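PDB 3JZU: dipeptide Epimerase from Enterococcus faecalis V583, which belongs to the mandelate racemase/muconate lactonizing enzyme family, enolase-like enzymes that join a smaller N-terminal domain to a magnesium-binding TIM-type barrel. Local coordinates for residues Lys185-Ala190 with Ile211-Gln216; Met1-Val6 with Ala72-Asn77. All coordinates share one frame; numbering follows the deposited sequence.

Interaction 1: residues Lys185-Ala190 with Ile211-Gln216. With MG (magnesium ion), chain K; TYR (tyrosine), chain J.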
loop_
_atom_site.group_PDB
_atom_site.type_symbol
_atom_site.label_atom_id
_atom_site.label_comp_id
_atom_site.label_asym_id
_atom_site.label_seq_id
_atom_site.Cartn_x
_atom_site.Cartn_y
_atom_site.Cartn_z
ATOM N N LYS A 185 14.114 -13.086 4.500
ATOM C CA LYS A 185 14.187 -12.311 3.269
ATOM C C LYS A 185 14.226 -10.839 3.641
ATOM O O LYS A 185 13.433 -10.370 4.456
ATOM C CB LYS A 185 12.993 -12.597 2.346
ATOM C CG LYS A 185 13.004 -14.009 1.775
ATOM C CD LYS A 185 12.530 -14.078 0.321
ATOM C CE LYS A 185 11.020 -13.942 0.174
ATOM N NZ LYS A 185 10.540 -12.543 0.367
ATOM N N LEU A 186 15.168 -10.113 3.055
ATOM C CA LEU A 186 15.306 -8.696 3.336
ATOM C C LEU A 186 15.102 -7.852 2.080
ATOM O O LEU A 186 15.817 -8.016 1.092
ATOM C CB LEU A 186 16.699 -8.406 3.907
ATOM C CG LEU A 186 17.106 -9.046 5.242
ATOM C CD1 LEU A 186 18.555 -8.701 5.521
ATOM C CD2 LEU A 186 16.223 -8.535 6.373
ATOM N N ARG A 187 14.105 -6.972 2.106
ATOM C CA ARG A 187 13.881 -6.075 0.981
ATOM C C ARG A 187 14.188 -4.666 1.486
ATOM O O ARG A 187 13.829 -4.307 2.611
ATOM C CB ARG A 187 12.445 -6.179 0.459
ATOM C CG ARG A 187 11.356 -6.070 1.509
ATOM C CD ARG A 187 9.979 -6.320 0.897
ATOM N NE ARG A 187 9.846 -7.670 0.350
ATOM C CZ ARG A 187 8.724 -8.381 0.391
ATOM N NH1 ARG A 187 7.635 -7.875 0.956
ATOM N NH2 ARG A 187 8.688 -9.599 -0.132
ATOM N N LEU A 188 14.882 -3.885 0.670
ATOM C CA LEU A 188 15.243 -2.530 1.044
ATOM C C LEU A 188 14.325 -1.515 0.366
ATOM O O LEU A 188 13.802 -1.767 -0.727
ATOM C CB LEU A 188 16.693 -2.233 0.638
ATOM C CG LEU A 188 17.775 -3.292 0.894
ATOM C CD1 LEU A 188 19.136 -2.719 0.492
ATOM C CD2 LEU A 188 17.777 -3.714 2.364
ATOM N N ASP A 189 14.132 -0.374 1.026
ATOM C CA ASP A 189 13.319 0.708 0.477
ATOM C C ASP A 189 14.041 2.016 0.769
ATOM O O ASP A 189 14.126 2.431 1.921
ATOM C CB ASP A 189 11.926 0.750 1.118
ATOM C CG ASP A 189 10.994 1.723 0.408
ATOM O OD1 ASP A 189 11.509 2.605 -0.310
ATOM O OD2 ASP A 189 9.758 1.608 0.566
ATOM N N ALA A 190 14.549 2.672 -0.270
ATOM C CA ALA A 190 15.288 3.920 -0.075
ATOM C C ALA A 190 14.460 5.179 -0.204
ATOM O O ALA A 190 14.980 6.278 -0.038
ATOM C CB ALA A 190 16.460 3.983 -1.050
ATOM N N ILE A 211 20.155 -9.659 -0.888
ATOM C CA ILE A 211 19.076 -8.678 -0.914
ATOM C C ILE A 211 17.991 -9.127 -1.892
ATOM O O ILE A 211 18.280 -9.374 -3.061
ATOM C CB ILE A 211 19.617 -7.302 -1.355
ATOM C CG1 ILE A 211 20.738 -6.865 -0.409
ATOM C CG2 ILE A 211 18.494 -6.279 -1.391
ATOM C CD1 ILE A 211 20.330 -6.816 1.051
ATOM N N GLU A 212 16.749 -9.237 -1.420
ATOM C CA GLU A 212 15.650 -9.670 -2.285
ATOM C C GLU A 212 15.335 -8.661 -3.391
ATOM O O GLU A 212 15.223 -9.020 -4.561
ATOM C CB GLU A 212 14.371 -9.911 -1.475
ATOM C CG GLU A 212 13.169 -10.253 -2.364
ATOM C CD GLU A 212 11.839 -10.231 -1.625
ATOM O OE1 GLU A 212 11.639 -9.359 -0.755
ATOM O OE2 GLU A 212 10.985 -11.081 -1.932
ATOM N N LEU A 213 15.175 -7.401 -3.006
ATOM C CA LEU A 213 14.870 -6.340 -3.955
ATOM C C LEU A 213 15.128 -4.998 -3.281
ATOM O O LEU A 213 15.269 -4.926 -2.055
ATOM C CB LEU A 213 13.402 -6.435 -4.400
ATOM C CG LEU A 213 12.325 -6.241 -3.323
ATOM C CD1 LEU A 213 12.123 -4.745 -3.040
ATOM C CD2 LEU A 213 11.016 -6.867 -3.783
ATOM N N VAL A 214 15.210 -3.948 -4.089
ATOM C CA VAL A 214 15.429 -2.596 -3.594
ATOM C C VAL A 214 14.289 -1.764 -4.156
ATOM O O VAL A 214 14.100 -1.703 -5.363
ATOM C CB VAL A 214 16.768 -1.998 -4.092
ATOM C CG1 VAL A 214 16.935 -0.588 -3.548
ATOM C CG2 VAL A 214 17.935 -2.867 -3.640
ATOM N N GLU A 215 13.537 -1.126 -3.275
ATOM C CA GLU A 215 12.398 -0.312 -3.672
ATOM C C GLU A 215 12.767 1.168 -3.884
ATOM O O GLU A 215 13.499 1.751 -3.089
ATOM C CB GLU A 215 11.318 -0.434 -2.597
ATOM C CG GLU A 215 9.953 0.071 -2.998
ATOM C CD GLU A 215 8.902 -0.230 -1.945
ATOM O OE1 GLU A 215 9.142 -1.117 -1.088
ATOM O OE2 GLU A 215 7.831 0.410 -1.981
ATOM N N GLN A 216 12.259 1.745 -4.973
ATOM C CA GLN A 216 12.470 3.148 -5.354
ATOM C C GLN A 216 13.801 3.756 -4.902
ATOM O O GLN A 216 13.838 4.626 -4.031
ATOM C CB GLN A 216 11.303 3.991 -4.823
ATOM C CG GLN A 216 11.117 5.350 -5.490
ATOM C CD GLN A 216 10.792 5.257 -6.973
ATOM O OE1 GLN A 216 9.862 4.560 -7.386
ATOM N NE2 GLN A 216 11.552 5.973 -7.781
HETATM MG MG MG K . 8.065 2.180 -0.864
HETATM N N TYR J . 4.795 2.936 3.208
HETATM C CA TYR J . 5.439 3.822 2.235
HETATM C C TYR J . 6.420 3.109 1.301
HETATM O O TYR J . 6.125 1.964 0.899
HETATM C CB TYR J . 6.174 4.948 2.966
HETATM C CG TYR J . 5.297 5.803 3.861
HETATM C CD1 TYR J . 5.738 6.188 5.125
HETATM C CD2 TYR J . 4.048 6.259 3.434
HETATM C CE1 TYR J . 4.960 7.004 5.948
HETATM C CE2 TYR J . 3.262 7.084 4.249
HETATM C CZ TYR J . 3.726 7.451 5.506
HETATM O OH TYR J . 2.973 8.275 6.324
HETATM O OXT TYR J . 7.467 3.719 0.974
HETATM O O HOH W 1 11.077 -2.899 -0.012
HETATM O O HOH W 2 9.435 3.545 -1.939
#

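Interaction 2: residues Met1-Val6 with Ala72-Asn77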
loop_
_atom_site.group_PDB
_atom_site.type_symbol
_atom_site.label_atom_id
_atom_site.label_comp_id
_atom_site.label_asym_id
_atom_site.label_seq_id
_atom_site.Cartn_x
_atom_site.Cartn_y
_atom_site.Cartn_z
ATOM N N MET A 1 -29.506 -2.042 -6.716
ATOM C CA MET A 1 -29.482 -1.287 -5.432
ATOM C C MET A 1 -29.109 0.168 -5.714
ATOM O O MET A 1 -28.610 0.487 -6.788
ATOM C CB MET A 1 -28.484 -1.933 -4.463
ATOM C CG MET A 1 -27.025 -1.757 -4.826
ATOM S SD MET A 1 -25.928 -2.974 -4.055
ATOM C CE MET A 1 -26.009 -2.516 -2.377
ATOM N N LYS A 2 -29.364 1.054 -4.757
ATOM C CA LYS A 2 -29.065 2.468 -4.951
ATOM C C LYS A 2 -28.481 3.096 -3.708
ATOM O O LYS A 2 -28.918 2.813 -2.596
ATOM C CB LYS A 2 -30.333 3.249 -5.319
ATOM C CG LYS A 2 -31.076 2.769 -6.548
ATOM C CD LYS A 2 -32.216 3.736 -6.887
ATOM C CE LYS A 2 -33.162 3.158 -7.935
ATOM N NZ LYS A 2 -32.467 2.761 -9.196
ATOM N N ILE A 3 -27.493 3.959 -3.903
ATOM C CA ILE A 3 -26.865 4.654 -2.789
ATOM C C ILE A 3 -27.885 5.662 -2.281
ATOM O O ILE A 3 -28.425 6.444 -3.061
ATOM C CB ILE A 3 -25.596 5.416 -3.236
ATOM C CG1 ILE A 3 -24.492 4.424 -3.610
ATOM C CG2 ILE A 3 -25.140 6.357 -2.125
ATOM C CD1 ILE A 3 -23.220 5.087 -4.123
ATOM N N LYS A 4 -28.129 5.632 -0.975
ATOM C CA LYS A 4 -29.090 6.509 -0.306
ATOM C C LYS A 4 -28.415 7.763 0.247
ATOM O O LYS A 4 -28.877 8.885 0.018
ATOM C CB LYS A 4 -29.766 5.734 0.833
ATOM C CG LYS A 4 -30.723 6.533 1.710
ATOM C CD LYS A 4 -31.256 5.646 2.834
ATOM C CE LYS A 4 -32.196 6.406 3.758
ATOM N NZ LYS A 4 -32.777 5.490 4.782
ATOM N N GLN A 5 -27.325 7.563 0.981
ATOM C CA GLN A 5 -26.571 8.663 1.558
ATOM C C GLN A 5 -25.108 8.273 1.762
ATOM O O GLN A 5 -24.753 7.091 1.786
ATOM C CB GLN A 5 -27.199 9.102 2.887
ATOM C CG GLN A 5 -27.458 7.972 3.879
ATOM C CD GLN A 5 -28.540 8.330 4.905
ATOM O OE1 GLN A 5 -28.427 9.317 5.631
ATOM N NE2 GLN A 5 -29.593 7.525 4.957
ATOM N N VAL A 6 -24.256 9.284 1.888
ATOM C CA VAL A 6 -22.832 9.067 2.075
ATOM C C VAL A 6 -22.368 9.911 3.256
ATOM O O VAL A 6 -22.537 11.127 3.251
ATOM C CB VAL A 6 -22.043 9.503 0.834
ATOM C CG1 VAL A 6 -20.556 9.426 1.123
ATOM C CG2 VAL A 6 -22.419 8.627 -0.364
ATOM N N ALA A 72 -22.494 13.625 -5.191
ATOM C CA ALA A 72 -22.667 13.411 -6.629
ATOM C C ALA A 72 -23.008 11.975 -7.037
ATOM O O ALA A 72 -23.334 11.728 -8.191
ATOM C CB ALA A 72 -21.433 13.886 -7.390
ATOM N N ILE A 73 -22.959 11.031 -6.102
ATOM C CA ILE A 73 -23.266 9.648 -6.448
ATOM C C ILE A 73 -24.568 9.124 -5.859
ATOM O O ILE A 73 -24.856 7.924 -5.941
ATOM C CB ILE A 73 -22.123 8.692 -6.044
ATOM C CG1 ILE A 73 -21.957 8.672 -4.525
ATOM C CG2 ILE A 73 -20.836 9.117 -6.732
ATOM C CD1 ILE A 73 -20.841 7.757 -4.044
ATOM N N ILE A 74 -25.355 10.019 -5.268
ATOM C CA ILE A 74 -26.634 9.632 -4.688
ATOM C C ILE A 74 -27.516 9.025 -5.770
ATOM O O ILE A 74 -27.698 9.621 -6.834
ATOM C CB ILE A 74 -27.350 10.846 -4.085
ATOM C CG1 ILE A 74 -26.483 11.457 -2.981
ATOM C CG2 ILE A 74 -28.737 10.446 -3.567
ATOM C CD1 ILE A 74 -26.101 10.492 -1.879
ATOM N N GLY A 75 -28.051 7.834 -5.510
ATOM C CA GLY A 75 -28.910 7.186 -6.484
ATOM C C GLY A 75 -28.218 6.211 -7.419
ATOM O O GLY A 75 -28.875 5.475 -8.155
ATOM N N LEU A 76 -26.892 6.193 -7.398
ATOM C CA LEU A 76 -26.143 5.297 -8.265
ATOM C C LEU A 76 -26.044 3.882 -7.699
ATOM O O LEU A 76 -26.179 3.677 -6.497
ATOM C CB LEU A 76 -24.732 5.844 -8.493
ATOM C CG LEU A 76 -24.619 7.199 -9.184
ATOM C CD1 LEU A 76 -23.157 7.445 -9.538
ATOM C CD2 LEU A 76 -25.478 7.214 -10.452
ATOM N N ASN A 77 -25.821 2.906 -8.577
ATOM C CA ASN A 77 -25.673 1.519 -8.144
ATOM C C ASN A 77 -24.187 1.313 -7.845
ATOM O O ASN A 77 -23.339 1.611 -8.681
ATOM C CB ASN A 77 -26.091 0.546 -9.264
ATOM C CG ASN A 77 -26.144 -0.909 -8.791
ATOM O OD1 ASN A 77 -25.403 -1.317 -7.885
ATOM N ND2 ASN A 77 -27.006 -1.700 -9.416
#

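Interaction 1: residues Lys185-Ala190 with Ile211-Gln216
Asp189 and Glu215 stand at the C-terminal ends of two adjacent parallel strands of the TIM-type barrel and supply two of the ligands of its magnesium ion. Helix 196-205 links the two strands, so the contact is the strand pair of a beta-alpha-beta unit. Asp189 OD2 binds the magnesium ion at 2.3 Å, and Glu215 OE2 binds it at 2.1 Å. The two carboxylates stack, their planes 24° apart. Asp240, water 2 and OXT of the bound tyrosine, 2.5 Å from the magnesium ion, are the other ligands. Water 2 also donates to Asp189 OD1. Lys161 NZ is hydrogen-bonded to Asp189 OD2, and Lys159 forms a salt bridge with Glu215 OE1. Further back on the strands, Glu212 meets Arg187 and Lys185. Arg187 bends at chi3 (63°) and lies alongside Glu212, pointing the same way. Its NE reaches Glu212 OE1 at 2.7 Å, and its NH2 reaches the same oxygen at 3.0 Å. The guanidinium and carboxylate planes are only 18° apart, so the grip is side-on and nearly flat. Lys185 NZ comes from above the carboxylate plane to Glu212 OE2, at 2.8 Å. Arg187 NH1 also forms a salt bridge with Asp132, and Glu212 OE2 forms a further one with Arg316. On the other side of the sheet, Leu188 crosses Ile211 at about a right angle, its CG 3.8 Å from Ile211 CG2. Val173 of helix 166-180 touches both. Backbone bonds run from Leu188 N to Leu213 O, from Glu215 N to Leu188 O and from Ala190 N to Glu215 O. They hold the two metal-binding residues side by side. The shared magnesium ion probably offsets the repulsion between the stacked carboxylates.

Interaction 2: residues Met1-Val6 with Ala72-Asn77
Ile73 has CG1 between its backbone N and carbonyl carbon (chi1 64°), which brings CD1 close to Ile3. Ile3 reaches back with an extended chain (chi2 177°). Their CD1 atoms meet at 3.6 Å, with the side chains crossing at a slant. The contact docks a type II beta turn, Ile73 to Leu76, on the start of strand 3-21. That strand is an outer one of the three-stranded antiparallel sheet in the N-terminal part of the chain. The turn follows helix 59-72 and leads on to helix 81-91. Two backbone bonds hold it to the strand, both through Ile3. Ile3 N donates to Leu76 O at 2.9 Å, and Gly75 N donates to Ile3 O at 2.8 Å. The turn is closed by Leu76 N, which bonds to Ile73 O at 3.0 Å. Gly75 has a positive phi (94°), as expected at the third position of a type II turn. Val6 adds to the apolar patch, its CG2 lying 4.1 Å from Ile73 CD1. The patch continues inward, with Ile36 of strand 24-38 against Ile3 and Ile102 of helix 96-114 against Ile73. Ile74 lies nearer the surface, and its CD1 is 3.7 Å from Lys4 O. A classic beta bulge sets the pair Lys4-Gln5 opposite the single residue Glu37 of strand 24-38. At the chain start, Met1 O receives a CA-H...O contact from Asn77, with Asn77 CA at 3.4 Å. Asn77 OD1 is hydrogen-bonded to Phe79 N, which helps fix the amide. Met1 crosses Asn77 at about a right angle, placing its CG 3.5 Å from Asn77 OD1.

Interactions 1 and 2 lie in the two parts of an enolase-like chain, on opposite sides of its centre. Their own centres are 43 Å apart, and their nearest atoms are about 30 Å apart, so they do not touch. Along the chain, interaction 2 is complete before interaction 1 begins. Interaction 1 is buried and belongs to the ligand site: it supplies two ligands of the magnesium ion, and the side chain of Asp189 is also about 4 Å from a bound leucine. Interaction 2 is a surface contact far from that site. It joins a turn between two helices to the edge of the N-terminal sheet.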